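Local coordinates for computational Design of Enzyme (Synthetic construct, PDB 3TP4), which is a synthetic protein designed to carry an activated serine in a catalytic triad, on what is probably a TIM-barrel scaffold of the glycosyl hydrolase family 26 type, at residues 18-23 and 360-366; 57-61 and 340-344; 98-102 and 160-166; 264-269 and 310-316. One frame throughout, in Å; residues are numbered along the deposited sequence.

Interaction 1: 18-23 and 360-366; sequences RSLLSY and GAFDRTV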
loop_
_atom_site.group_PDB
_atom_site.type_symbol
_atom_site.label_atom_id
_atom_site.label_comp_id
_atom_site.label_asym_id
_atom_site.label_seq_id
_atom_site.Cartn_x
_atom_site.Cartn_y
_atom_site.Cartn_z
ATOM N N ARG A 18 -1.005 16.406 -1.275
ATOM C CA ARG A 18 -2.256 16.580 -2.006
ATOM C C ARG A 18 -1.983 16.777 -3.489
ATOM O O ARG A 18 -2.701 16.243 -4.331
ATOM C CB ARG A 18 -3.087 17.751 -1.450
ATOM C CG ARG A 18 -3.282 17.701 0.084
ATOM C CD ARG A 18 -4.322 18.700 0.600
ATOM N NE ARG A 18 -4.090 20.069 0.150
ATOM C CZ ARG A 18 -3.319 20.955 0.774
ATOM N NH1 ARG A 18 -2.683 20.630 1.889
ATOM N NH2 ARG A 18 -3.183 22.174 0.275
ATOM N N SER A 19 -0.958 17.567 -3.805
ATOM C CA SER A 19 -0.555 17.761 -5.196
ATOM C C SER A 19 -0.248 16.421 -5.872
ATOM O O SER A 19 -0.701 16.148 -6.992
ATOM C CB SER A 19 0.685 18.664 -5.268
ATOM O OG SER A 19 1.118 18.814 -6.606
ATOM N N LEU A 20 0.532 15.589 -5.194
ATOM C CA LEU A 20 0.934 14.307 -5.772
ATOM C C LEU A 20 -0.285 13.459 -6.107
ATOM O O LEU A 20 -0.357 12.861 -7.179
ATOM C CB LEU A 20 1.861 13.537 -4.823
ATOM C CG LEU A 20 2.279 12.141 -5.309
ATOM C CD1 LEU A 20 2.939 12.189 -6.697
ATOM C CD2 LEU A 20 3.209 11.456 -4.306
ATOM N N LEU A 21 -1.249 13.396 -5.191
ATOM C CA LEU A 21 -2.439 12.580 -5.449
ATOM C C LEU A 21 -3.201 13.096 -6.672
ATOM O O LEU A 21 -3.698 12.315 -7.481
ATOM C CB LEU A 21 -3.346 12.523 -4.223
ATOM C CG LEU A 21 -4.483 11.507 -4.294
ATOM C CD1 LEU A 21 -3.948 10.111 -4.547
ATOM C CD2 LEU A 21 -5.334 11.547 -3.001
ATOM N N SER A 22 -3.274 14.418 -6.811
ATOM C CA SER A 22 -3.879 15.033 -7.990
ATOM C C SER A 22 -3.113 14.689 -9.263
ATOM O O SER A 22 -3.707 14.398 -10.296
ATOM C CB SER A 22 -3.937 16.555 -7.835
ATOM O OG SER A 22 -4.375 17.168 -9.043
ATOM N N TYR A 23 -1.791 14.751 -9.188
ATOM C CA TYR A 23 -0.955 14.454 -10.341
ATOM C C TYR A 23 -1.146 13.005 -10.795
ATOM O O TYR A 23 -1.325 12.741 -11.986
ATOM C CB TYR A 23 0.521 14.745 -10.024
ATOM C CG TYR A 23 1.483 14.160 -11.026
ATOM C CD1 TYR A 23 1.831 14.856 -12.183
ATOM C CD2 TYR A 23 2.044 12.909 -10.818
ATOM C CE1 TYR A 23 2.712 14.318 -13.093
ATOM C CE2 TYR A 23 2.925 12.367 -11.714
ATOM C CZ TYR A 23 3.260 13.072 -12.850
ATOM O OH TYR A 23 4.139 12.512 -13.742
ATOM N N GLY A 360 5.322 18.906 -12.649
ATOM C CA GLY A 360 4.116 19.392 -11.986
ATOM C C GLY A 360 3.509 18.420 -10.971
ATOM O O GLY A 360 2.317 18.496 -10.665
ATOM N N ALA A 361 4.321 17.520 -10.431
ATOM C CA ALA A 361 3.808 16.521 -9.495
ATOM C C ALA A 361 3.529 17.106 -8.117
ATOM O O ALA A 361 2.578 16.692 -7.449
ATOM C CB ALA A 361 4.763 15.338 -9.383
ATOM N N PHE A 362 4.337 18.079 -7.697
ATOM C CA PHE A 362 4.308 18.510 -6.300
ATOM C C PHE A 362 3.907 19.962 -6.060
ATOM O O PHE A 362 3.716 20.361 -4.909
ATOM C CB PHE A 362 5.654 18.239 -5.622
ATOM C CG PHE A 362 6.082 16.811 -5.689
ATOM C CD1 PHE A 362 5.420 15.840 -4.952
ATOM C CD2 PHE A 362 7.150 16.427 -6.496
ATOM C CE1 PHE A 362 5.808 14.507 -5.009
ATOM C CE2 PHE A 362 7.546 15.098 -6.561
ATOM C CZ PHE A 362 6.872 14.132 -5.817
ATOM N N ASP A 363 3.753 20.741 -7.125
ATOM C CA ASP A 363 3.597 22.178 -6.974
ATOM C C ASP A 363 2.196 22.640 -7.317
ATOM O O ASP A 363 1.960 23.825 -7.509
ATOM C CB ASP A 363 4.647 22.932 -7.809
ATOM C CG ASP A 363 4.553 22.627 -9.293
ATOM O OD1 ASP A 363 3.729 21.781 -9.693
ATOM O OD2 ASP A 363 5.319 23.229 -10.066
ATOM N N ARG A 364 1.262 21.697 -7.380
ATOM C CA ARG A 364 -0.125 22.031 -7.666
ATOM C C ARG A 364 -0.810 22.638 -6.442
ATOM O O ARG A 364 -0.391 22.418 -5.305
ATOM C CB ARG A 364 -0.884 20.799 -8.177
ATOM C CG ARG A 364 -0.523 20.434 -9.615
ATOM C CD ARG A 364 -0.375 18.935 -9.822
ATOM N NE ARG A 364 -1.595 18.314 -10.315
ATOM C CZ ARG A 364 -1.749 17.800 -11.533
ATOM N NH1 ARG A 364 -0.760 17.834 -12.416
ATOM N NH2 ARG A 364 -2.907 17.253 -11.872
ATOM N N THR A 365 -1.843 23.431 -6.690
ATOM C CA THR A 365 -2.674 23.960 -5.620
ATOM C C THR A 365 -3.965 23.155 -5.572
ATOM O O THR A 365 -4.803 23.245 -6.476
ATOM C CB THR A 365 -2.992 25.450 -5.832
ATOM O OG1 THR A 365 -1.766 26.195 -5.878
ATOM C CG2 THR A 365 -3.851 25.974 -4.685
ATOM N N VAL A 366 -4.112 22.355 -4.524
ATOM C CA VAL A 366 -5.264 21.470 -4.406
ATOM C C VAL A 366 -5.662 21.285 -2.946
ATOM O O VAL A 366 -4.822 20.990 -2.092
ATOM C CB VAL A 366 -4.985 20.108 -5.069
ATOM C CG1 VAL A 366 -3.569 19.676 -4.798
ATOM C CG2 VAL A 366 -5.987 19.063 -4.602
#

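Interaction 2: 57-61 and 340-344; sequences KNVTG and LEDFQ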
loop_
_atom_site.group_PDB
_atom_site.type_symbol
_atom_site.label_atom_id
_atom_site.label_comp_id
_atom_site.label_asym_id
_atom_site.label_seq_id
_atom_site.Cartn_x
_atom_site.Cartn_y
_atom_site.Cartn_z
ATOM N N LYS A 57 18.902 3.670 -15.236
ATOM C CA LYS A 57 19.600 4.786 -15.856
ATOM C C LYS A 57 20.642 4.275 -16.856
ATOM O O LYS A 57 20.735 4.784 -17.973
ATOM C CB LYS A 57 20.239 5.664 -14.767
ATOM C CG LYS A 57 21.247 6.702 -15.256
ATOM C CD LYS A 57 20.595 7.765 -16.140
ATOM C CE LYS A 57 21.615 8.808 -16.582
ATOM N NZ LYS A 57 21.007 9.884 -17.425
ATOM N N ASN A 58 21.411 3.258 -16.475
ATOM C CA ASN A 58 22.464 2.758 -17.369
ATOM C C ASN A 58 21.915 2.108 -18.633
ATOM O O ASN A 58 22.500 2.241 -19.704
ATOM C CB ASN A 58 23.426 1.805 -16.650
ATOM C CG ASN A 58 24.200 2.493 -15.530
ATOM O OD1 ASN A 58 24.272 3.717 -15.475
ATOM N ND2 ASN A 58 24.768 1.704 -14.628
ATOM N N VAL A 59 20.795 1.401 -18.517
ATOM C CA VAL A 59 20.248 0.713 -19.687
ATOM C C VAL A 59 19.339 1.586 -20.558
ATOM O O VAL A 59 19.301 1.401 -21.767
ATOM C CB VAL A 59 19.507 -0.587 -19.310
ATOM C CG1 VAL A 59 20.431 -1.505 -18.523
ATOM C CG2 VAL A 59 18.274 -0.281 -18.520
ATOM N N THR A 60 18.604 2.520 -19.956
ATOM C CA THR A 60 17.640 3.322 -20.722
ATOM C C THR A 60 18.056 4.773 -20.945
ATOM O O THR A 60 17.537 5.427 -21.833
ATOM C CB THR A 60 16.245 3.352 -20.051
ATOM O OG1 THR A 60 16.284 4.224 -18.918
ATOM C CG2 THR A 60 15.831 1.962 -19.613
ATOM N N GLY A 61 18.961 5.287 -20.120
ATOM C CA GLY A 61 19.350 6.681 -20.238
ATOM C C GLY A 61 18.610 7.590 -19.264
ATOM O O GLY A 61 18.926 8.776 -19.174
ATOM N N LEU A 340 16.933 -7.393 -22.928
ATOM C CA LEU A 340 17.451 -6.030 -22.825
ATOM C C LEU A 340 16.895 -5.105 -23.912
ATOM O O LEU A 340 16.368 -4.037 -23.618
ATOM C CB LEU A 340 18.976 -6.012 -22.867
ATOM C CG LEU A 340 19.536 -4.588 -22.942
ATOM C CD1 LEU A 340 19.421 -3.902 -21.600
ATOM C CD2 LEU A 340 20.967 -4.575 -23.431
ATOM N N GLU A 341 16.993 -5.523 -25.167
ATOM C CA GLU A 341 16.509 -4.692 -26.269
ATOM C C GLU A 341 15.019 -4.375 -26.133
ATOM O O GLU A 341 14.591 -3.242 -26.364
ATOM C CB GLU A 341 16.807 -5.351 -27.627
ATOM C CG GLU A 341 16.226 -4.596 -28.803
ATOM C CD GLU A 341 16.731 -5.107 -30.144
ATOM O OE1 GLU A 341 17.032 -6.320 -30.251
ATOM O OE2 GLU A 341 16.832 -4.289 -31.089
ATOM N N ASP A 342 14.223 -5.364 -25.739
ATOM C CA ASP A 342 12.797 -5.135 -25.625
ATOM C C ASP A 342 12.498 -4.143 -24.506
ATOM O O ASP A 342 11.620 -3.292 -24.644
ATOM C CB ASP A 342 12.031 -6.437 -25.387
ATOM C CG ASP A 342 10.519 -6.249 -25.483
ATOM O OD1 ASP A 342 9.998 -6.136 -26.612
ATOM O OD2 ASP A 342 9.846 -6.233 -24.436
ATOM N N PHE A 343 13.221 -4.251 -23.398
ATOM C CA PHE A 343 12.999 -3.323 -22.300
ATOM C C PHE A 343 13.372 -1.900 -22.720
ATOM O O PHE A 343 12.652 -0.949 -22.420
ATOM C CB PHE A 343 13.744 -3.734 -21.020
ATOM C CG PHE A 343 13.482 -2.806 -19.868
ATOM C CD1 PHE A 343 12.296 -2.883 -19.158
ATOM C CD2 PHE A 343 14.397 -1.822 -19.531
ATOM C CE1 PHE A 343 12.038 -2.019 -18.117
ATOM C CE2 PHE A 343 14.142 -0.950 -18.493
ATOM C CZ PHE A 343 12.963 -1.049 -17.787
ATOM N N GLN A 344 14.482 -1.757 -23.430
ATOM C CA GLN A 344 14.860 -0.457 -23.977
ATOM C C GLN A 344 13.743 0.120 -24.846
ATOM O O GLN A 344 13.484 1.320 -24.806
ATOM C CB GLN A 344 16.160 -0.568 -24.789
ATOM C CG GLN A 344 17.380 -0.725 -23.896
ATOM C CD GLN A 344 18.622 -1.129 -24.642
ATOM O OE1 GLN A 344 18.572 -1.911 -25.596
ATOM N NE2 GLN A 344 19.761 -0.609 -24.198
#

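Interaction 3: 98-102 and 160-166; sequences IRKAD and RDDGTLI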
loop_
_atom_site.group_PDB
_atom_site.type_symbol
_atom_site.label_atom_id
_atom_site.label_comp_id
_atom_site.label_asym_id
_atom_site.label_seq_id
_atom_site.Cartn_x
_atom_site.Cartn_y
_atom_site.Cartn_z
ATOM N N ILE A 98 15.610 8.416 -0.273
ATOM C CA ILE A 98 14.326 8.997 -0.675
ATOM C C ILE A 98 14.536 10.440 -1.109
ATOM O O ILE A 98 13.952 10.900 -2.094
ATOM C CB ILE A 98 13.278 8.946 0.476
ATOM C CG1 ILE A 98 12.673 7.545 0.590
ATOM C CG2 ILE A 98 12.168 9.976 0.257
ATOM C CD1 ILE A 98 11.827 7.333 1.849
ATOM N N ARG A 99 15.379 11.158 -0.368
ATOM C CA ARG A 99 15.712 12.540 -0.716
ATOM C C ARG A 99 16.402 12.611 -2.084
ATOM O O ARG A 99 16.099 13.478 -2.913
ATOM C CB ARG A 99 16.614 13.158 0.367
ATOM C CG ARG A 99 15.857 13.671 1.590
ATOM C CD ARG A 99 16.760 13.853 2.822
ATOM N NE ARG A 99 18.058 14.435 2.485
ATOM C CZ ARG A 99 18.246 15.712 2.165
ATOM N NH1 ARG A 99 17.219 16.556 2.146
ATOM N NH2 ARG A 99 19.467 16.148 1.866
ATOM N N LYS A 100 17.336 11.692 -2.305
ATOM C CA LYS A 100 18.071 11.621 -3.563
ATOM C C LYS A 100 17.129 11.352 -4.732
ATOM O O LYS A 100 17.302 11.905 -5.824
ATOM C CB LYS A 100 19.148 10.539 -3.480
ATOM C CG LYS A 100 20.410 11.001 -2.735
ATOM C CD LYS A 100 21.326 9.846 -2.371
ATOM C CE LYS A 100 22.681 10.370 -1.810
ATOM N NZ LYS A 100 23.381 9.331 -0.993
ATOM N N ALA A 101 16.124 10.510 -4.492
ATOM C CA ALA A 101 15.183 10.153 -5.541
ATOM C C ALA A 101 14.322 11.359 -5.852
ATOM O O ALA A 101 14.041 11.658 -7.013
ATOM C CB ALA A 101 14.318 8.973 -5.102
ATOM N N ASP A 102 13.896 12.055 -4.802
ATOM C CA ASP A 102 13.112 13.262 -4.975
ATOM C C ASP A 102 13.937 14.281 -5.761
ATOM O O ASP A 102 13.413 14.969 -6.632
ATOM C CB ASP A 102 12.718 13.858 -3.614
ATOM C CG ASP A 102 11.983 15.181 -3.753
ATOM O OD1 ASP A 102 10.803 15.177 -4.165
ATOM O OD2 ASP A 102 12.580 16.231 -3.448
ATOM N N ARG A 160 13.074 17.506 2.111
ATOM C CA ARG A 160 14.035 18.188 1.266
ATOM C C ARG A 160 14.906 19.122 2.106
ATOM O O ARG A 160 14.611 19.373 3.278
ATOM C CB ARG A 160 13.314 18.958 0.168
ATOM C CG ARG A 160 12.424 18.061 -0.674
ATOM C CD ARG A 160 12.175 18.648 -2.045
ATOM N NE ARG A 160 10.985 19.485 -2.091
ATOM C CZ ARG A 160 10.000 19.319 -2.964
ATOM N NH1 ARG A 160 10.070 18.344 -3.861
ATOM N NH2 ARG A 160 8.948 20.128 -2.941
ATOM N N ASP A 161 15.979 19.627 1.505
ATOM C CA ASP A 161 16.929 20.477 2.215
ATOM C C ASP A 161 16.238 21.701 2.791
ATOM O O ASP A 161 16.583 22.175 3.871
ATOM C CB ASP A 161 18.063 20.913 1.284
ATOM C CG ASP A 161 18.921 19.751 0.822
ATOM O OD1 ASP A 161 18.953 18.715 1.520
ATOM O OD2 ASP A 161 19.572 19.879 -0.236
ATOM N N ASP A 162 15.254 22.212 2.063
ATOM C CA ASP A 162 14.496 23.364 2.529
ATOM C C ASP A 162 13.456 22.970 3.580
ATOM O O ASP A 162 12.614 23.783 3.966
ATOM C CB ASP A 162 13.823 24.058 1.350
ATOM C CG ASP A 162 12.697 23.239 0.767
ATOM O OD1 ASP A 162 12.557 22.057 1.164
ATOM O OD2 ASP A 162 11.960 23.775 -0.088
ATOM N N GLY A 163 13.507 21.720 4.035
ATOM C CA GLY A 163 12.632 21.269 5.110
ATOM C C GLY A 163 11.294 20.672 4.683
ATOM O O GLY A 163 10.573 20.088 5.500
ATOM N N THR A 164 10.958 20.819 3.408
ATOM C CA THR A 164 9.684 20.327 2.889
ATOM C C THR A 164 9.585 18.797 2.964
ATOM O O THR A 164 10.480 18.086 2.519
ATOM C CB THR A 164 9.468 20.778 1.428
ATOM O OG1 THR A 164 9.545 22.207 1.345
ATOM C CG2 THR A 164 8.107 20.321 0.926
ATOM N N LEU A 165 8.496 18.293 3.536
ATOM C CA LEU A 165 8.262 16.859 3.549
ATOM C C LEU A 165 8.087 16.367 2.116
ATOM O O LEU A 165 7.395 16.997 1.319
ATOM C CB LEU A 165 7.017 16.510 4.376
ATOM C CG LEU A 165 7.144 16.713 5.891
ATOM C CD1 LEU A 165 5.784 16.928 6.530
ATOM C CD2 LEU A 165 7.874 15.544 6.542
ATOM N N ILE A 166 8.716 15.241 1.810
ATOM C CA ILE A 166 8.554 14.584 0.517
ATOM C C ILE A 166 7.377 13.602 0.582
ATOM O O ILE A 166 7.346 12.726 1.444
ATOM C CB ILE A 166 9.827 13.805 0.172
ATOM C CG1 ILE A 166 11.040 14.744 0.161
ATOM C CG2 ILE A 166 9.683 13.081 -1.162
ATOM C CD1 ILE A 166 12.347 14.010 0.056
#

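Interaction 4: 264-269 and 310-316; sequences LRMIAE and DPVASRN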
loop_
_atom_site.group_PDB
_atom_site.type_symbol
_atom_site.label_atom_id
_atom_site.label_comp_id
_atom_site.label_asym_id
_atom_site.label_seq_id
_atom_site.Cartn_x
_atom_site.Cartn_y
_atom_site.Cartn_z
ATOM N N LEU A 264 -6.914 -4.725 -15.164
ATOM C CA LEU A 264 -6.524 -3.319 -15.229
ATOM C C LEU A 264 -7.729 -2.427 -15.523
ATOM O O LEU A 264 -7.842 -1.323 -14.980
ATOM C CB LEU A 264 -5.368 -3.097 -16.229
ATOM C CG LEU A 264 -3.988 -3.608 -15.778
ATOM C CD1 LEU A 264 -2.947 -3.516 -16.891
ATOM C CD2 LEU A 264 -3.483 -2.859 -14.538
ATOM N N ARG A 265 -8.640 -2.906 -16.366
ATOM C CA ARG A 265 -9.871 -2.166 -16.618
ATOM C C ARG A 265 -10.649 -2.049 -15.330
ATOM O O ARG A 265 -11.149 -0.982 -14.981
ATOM C CB ARG A 265 -10.756 -2.872 -17.647
ATOM C CG ARG A 265 -10.292 -2.748 -19.091
ATOM C CD ARG A 265 -11.270 -3.464 -20.026
ATOM N NE ARG A 265 -12.613 -2.901 -19.940
ATOM C CZ ARG A 265 -13.085 -1.977 -20.773
ATOM N NH1 ARG A 265 -12.318 -1.513 -21.748
ATOM N NH2 ARG A 265 -14.326 -1.518 -20.640
HETATM N N MSE A 266 -10.773 -3.174 -14.637
HETATM C CA MSE A 266 -11.548 -3.216 -13.410
HETATM C C MSE A 266 -11.050 -2.225 -12.368
HETATM O O MSE A 266 -11.840 -1.465 -11.801
HETATM C CB MSE A 266 -11.512 -4.622 -12.820
HETATM C CG MSE A 266 -12.197 -4.719 -11.485
HETATM SE SE MSE A 266 -11.855 -6.472 -10.713
HETATM C CE MSE A 266 -9.917 -6.345 -10.371
ATOM N N ILE A 267 -9.751 -2.232 -12.084
ATOM C CA ILE A 267 -9.267 -1.319 -11.055
ATOM C C ILE A 267 -9.438 0.155 -11.444
ATOM O O ILE A 267 -9.712 0.986 -10.586
ATOM C CB ILE A 267 -7.822 -1.625 -10.583
ATOM C CG1 ILE A 267 -6.787 -1.278 -11.652
ATOM C CG2 ILE A 267 -7.696 -3.093 -10.130
ATOM C CD1 ILE A 267 -5.354 -1.364 -11.107
ATOM N N ALA A 268 -9.254 0.471 -12.726
ATOM C CA ALA A 268 -9.452 1.829 -13.219
ATOM C C ALA A 268 -10.914 2.240 -13.040
ATOM O O ALA A 268 -11.208 3.380 -12.688
ATOM C CB ALA A 268 -9.060 1.926 -14.693
ATOM N N GLU A 269 -11.821 1.299 -13.301
ATOM C CA GLU A 269 -13.251 1.568 -13.190
ATOM C C GLU A 269 -13.627 1.821 -11.741
ATOM O O GLU A 269 -14.372 2.754 -11.437
ATOM C CB GLU A 269 -14.059 0.395 -13.737
ATOM C CG GLU A 269 -14.123 0.335 -15.256
ATOM C CD GLU A 269 -14.762 -0.951 -15.764
ATOM O OE1 GLU A 269 -15.209 -1.777 -14.937
ATOM O OE2 GLU A 269 -14.810 -1.136 -16.995
ATOM N N ASP A 310 -6.179 -0.459 -24.769
ATOM C CA ASP A 310 -7.457 -0.393 -24.068
ATOM C C ASP A 310 -7.631 0.942 -23.353
ATOM O O ASP A 310 -6.869 1.261 -22.437
ATOM C CB ASP A 310 -7.553 -1.531 -23.047
ATOM C CG ASP A 310 -8.961 -1.730 -22.525
ATOM O OD1 ASP A 310 -9.445 -0.877 -21.753
ATOM O OD2 ASP A 310 -9.583 -2.747 -22.896
ATOM N N PRO A 311 -8.651 1.722 -23.745
ATOM C CA PRO A 311 -8.762 3.077 -23.194
ATOM C C PRO A 311 -9.081 3.100 -21.701
ATOM O O PRO A 311 -8.918 4.133 -21.052
ATOM C CB PRO A 311 -9.908 3.703 -24.006
ATOM C CG PRO A 311 -10.661 2.541 -24.585
ATOM C CD PRO A 311 -9.651 1.453 -24.796
ATOM N N VAL A 312 -9.528 1.981 -21.154
ATOM C CA VAL A 312 -9.846 1.947 -19.733
ATOM C C VAL A 312 -8.699 1.340 -18.930
ATOM O O VAL A 312 -8.303 1.883 -17.906
ATOM C CB VAL A 312 -11.148 1.157 -19.458
ATOM C CG1 VAL A 312 -11.396 1.053 -17.946
ATOM C CG2 VAL A 312 -12.329 1.825 -20.172
ATOM N N ALA A 313 -8.173 0.208 -19.400
ATOM C CA ALA A 313 -7.003 -0.408 -18.766
ATOM C C ALA A 313 -5.790 0.535 -18.751
ATOM O O ALA A 313 -4.933 0.450 -17.877
ATOM C CB ALA A 313 -6.650 -1.714 -19.464
ATOM N N SER A 314 -5.701 1.422 -19.732
ATOM C CA SER A 314 -4.587 2.381 -19.758
ATOM C C SER A 314 -4.737 3.468 -18.682
ATOM O O SER A 314 -3.795 4.220 -18.420
ATOM C CB SER A 314 -4.469 3.016 -21.150
ATOM O OG SER A 314 -5.617 3.794 -21.417
ATOM N N ARG A 315 -5.914 3.543 -18.053
ATOM C CA ARG A 315 -6.144 4.523 -16.973
ATOM C C ARG A 315 -5.515 4.096 -15.638
ATOM O O ARG A 315 -6.175 4.003 -14.597
ATOM C CB ARG A 315 -7.627 4.891 -16.839
ATOM C CG ARG A 315 -8.130 5.715 -18.043
ATOM C CD ARG A 315 -9.624 6.090 -17.927
ATOM N NE ARG A 315 -9.883 6.769 -16.665
ATOM C CZ ARG A 315 -9.397 7.962 -16.339
ATOM N NH1 ARG A 315 -8.635 8.639 -17.196
ATOM N NH2 ARG A 315 -9.676 8.481 -15.153
ATOM N N ASN A 316 -4.209 3.873 -15.692
ATOM C CA ASN A 316 -3.439 3.452 -14.534
ATOM C C ASN A 316 -2.127 4.230 -14.406
ATOM O O ASN A 316 -1.397 4.397 -15.376
ATOM C CB ASN A 316 -3.226 1.941 -14.583
ATOM C CG ASN A 316 -4.449 1.196 -14.093
ATOM O OD1 ASN A 316 -4.790 1.289 -12.919
ATOM N ND2 ASN A 316 -5.142 0.500 -14.991
#

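Interaction 1: 18-23 and 360-366
Ser19 and Arg364 lead the polar part of this contact between helix 15-27 and the loop 360-366. The Ser19 hydroxyl donates to Ala361 O (OG to O 2.7 Å), standing above the plane of that carbonyl, and accepts from the backbone N of Arg364 at 3.0 Å from OG. Its OG lies anti to its own backbone N (chi1 178°), directed out from the helix into the curl of the loop. Arg364 then folds back over the helix: NE and NH2 both reach Ser22 OG, at 3.3 and 3.2 Å, with the hydroxyl nearly in the guanidinium plane. Ser22 OG has a further partner in Glu4. At the far end Arg18 NE bonds Val366 O in the carbonyl plane, 162° at the hydrogen; a weak second bond comes from NH2.

Among the apolar contacts, Ala361 CB makes a CH-pi contact over one face of the Tyr23 ring, 3.9 Å from its centroid. Leu20 lies alongside Phe362, and Val366 CG1 rests on the helix backbone at Ser19 N.

The loop runs on into strand 366-368, which pairs in parallel with strand 4-6 in a small separate sheet; its packing on helix 15-27 lies at the outside of what is probably a TIM barrel.

Interaction 2: 57-61 and 340-344
Phe343 presents the edge of its ring to Val59, whose CG2 lies near the ring plane, 4.2 Å from CE2. Thr60 CG2 comes in obliquely and nearer, 3.5 Å from the same CE2. Beyond the two segments, Phe300 and Phe34 meet this ring edge-to-face, and Tyr346 packs on it at a shallow angle. The second flat group, the amide of Gln344, uses an N-H at its edge: NE2 donates to Val59 O across 3.2 Å, almost straight at 168°. The acceptor lies in the amide plane and the donor in the carbonyl plane. The Gln344 chain is extended beyond CG (chi2 168°), which carries the amide across to the other helix.

Leu340 completes the apolar part, its CD1 touching Val59 CG1 at 4.0 Å. Thr60 contributes its methyl here, while OG1 turns back to Val56 O in its own helix and also bonds the N of Asp62.

Helix 55-60 ends at this point, and Val59 O belongs to its last turn. A neutral amide N-H thus serves a carbonyl at a helix end, beside a small apolar patch, and the two helices are joined without any charge pairing across the contact.

Interaction 3: 98-102 and 160-166
A type I beta turn, Arg160 to Gly163, brings Arg160 and Asp161 against Arg99 and Asp102 on helix 87-104, where two salt bridges form in opposite senses. Arg99 grips a single oxygen end-on: NH1 and NH2 both bond Asp161 OD1, at 2.8 and 2.6 Å. That oxygen lies in the guanidinium plane, although the carboxylate is turned 46° from it. A bend at chi3 (41°) swings the Arg99 tip toward the turn, where NH1 also bonds Arg159 O. In the second bridge Arg160 NH1 reaches Asp102 OD1 only weakly, at 3.3 Å.

Between the charged pairs Ile166 inserts CD1 against the helix, 3.8 Å from Arg99 CG and 3.7 Å from Asp102 CB; Ile98 CG2 approaches the same methyl at 4.0 Å. A leucine in place of Arg99 would probably leave the Asp161 carboxylate without its cationic mate and Arg159 O without this donor, letting the turn move more freely. Just past the turn, Thr164 N donates to Asp162 OD1, an Asx turn.

The loop joins helix 141-157 to strand 168-174. Ile98 reaches Trp69 of strand 66-70, Ile166 touches Asn108 of strand 107-113, and Arg160 also packs on Glu16 of helix 15-27.

Interaction 4: 264-269 and 310-316
Arg265 meets Asp310 through NH1, which bonds OD1 on its syn lone pair at 2.9 Å and OD2 more weakly. The guanidinium and carboxylate planes stand 77° apart, and OD1 is tilted from the guanidinium plane. One face of the guanidinium lies over Val312, whose CB is 3.9 Å from Arg265 CZ. Val312 CG1 meanwhile rests on Arg265 O at 3.6 Å. Leu264 CB meets Ala313 CB at 3.7 Å, and Ala268 CB packs on Val312 O and on Arg315.

Asn316 links the pieces by its amide: ND2 donates to Leu264 O at 3.3 Å and to Ala313 O at 2.9 Å. Leu264 O also takes the helical bond from Ala268 N, on the other face of its plane. The two carbonyl acceptors of ND2 set which way round the amide lies; OD1 bonds Ser278 OG.

Second-shell bonds set the carboxylate. Asp310 OD1 accepts from Val312 N, an Asx turn, and from Ala313 N, which extends it to an Asx motif, both at 2.9 Å. Replacing Asp310 by an alanine removes the carboxylate and is likely to leave both N-H groups and Arg265 NH1 without this acceptor. Arg265 has a long second ion pair with Glu269, and Arg315 is bridged to Asp272.

Segment 310-316 connects helix 299-308 to strand 318-321. Across helix 254-274, Leu264 and Ile267 pack on Leu245 of strand 242-249, and Met266 touches helix 227-230.

From the N terminus, helix 15-27 opens interaction 1, helix 55-60 opens interaction 2 and helix 87-104 opens interaction 3. Interaction 3 closes first, at 160-166, before the chain enters strand 168-174. Interaction 4 follows in series, from helix 254-274 to the loop before strand 318-321. Helix 340-348 then closes interaction 2, and 360-366 closes interaction 1, which therefore encloses the other three; none cross. Only interactions 1 and 3 touch, by packing of Phe362 CE2 on Asp102 OD1 at 4.0 Å, although their centres are about 15 Å apart. Together they tie outer helices and loops around the parallel sheet, with interactions 3 and 4 farthest apart, centres about 32 Å.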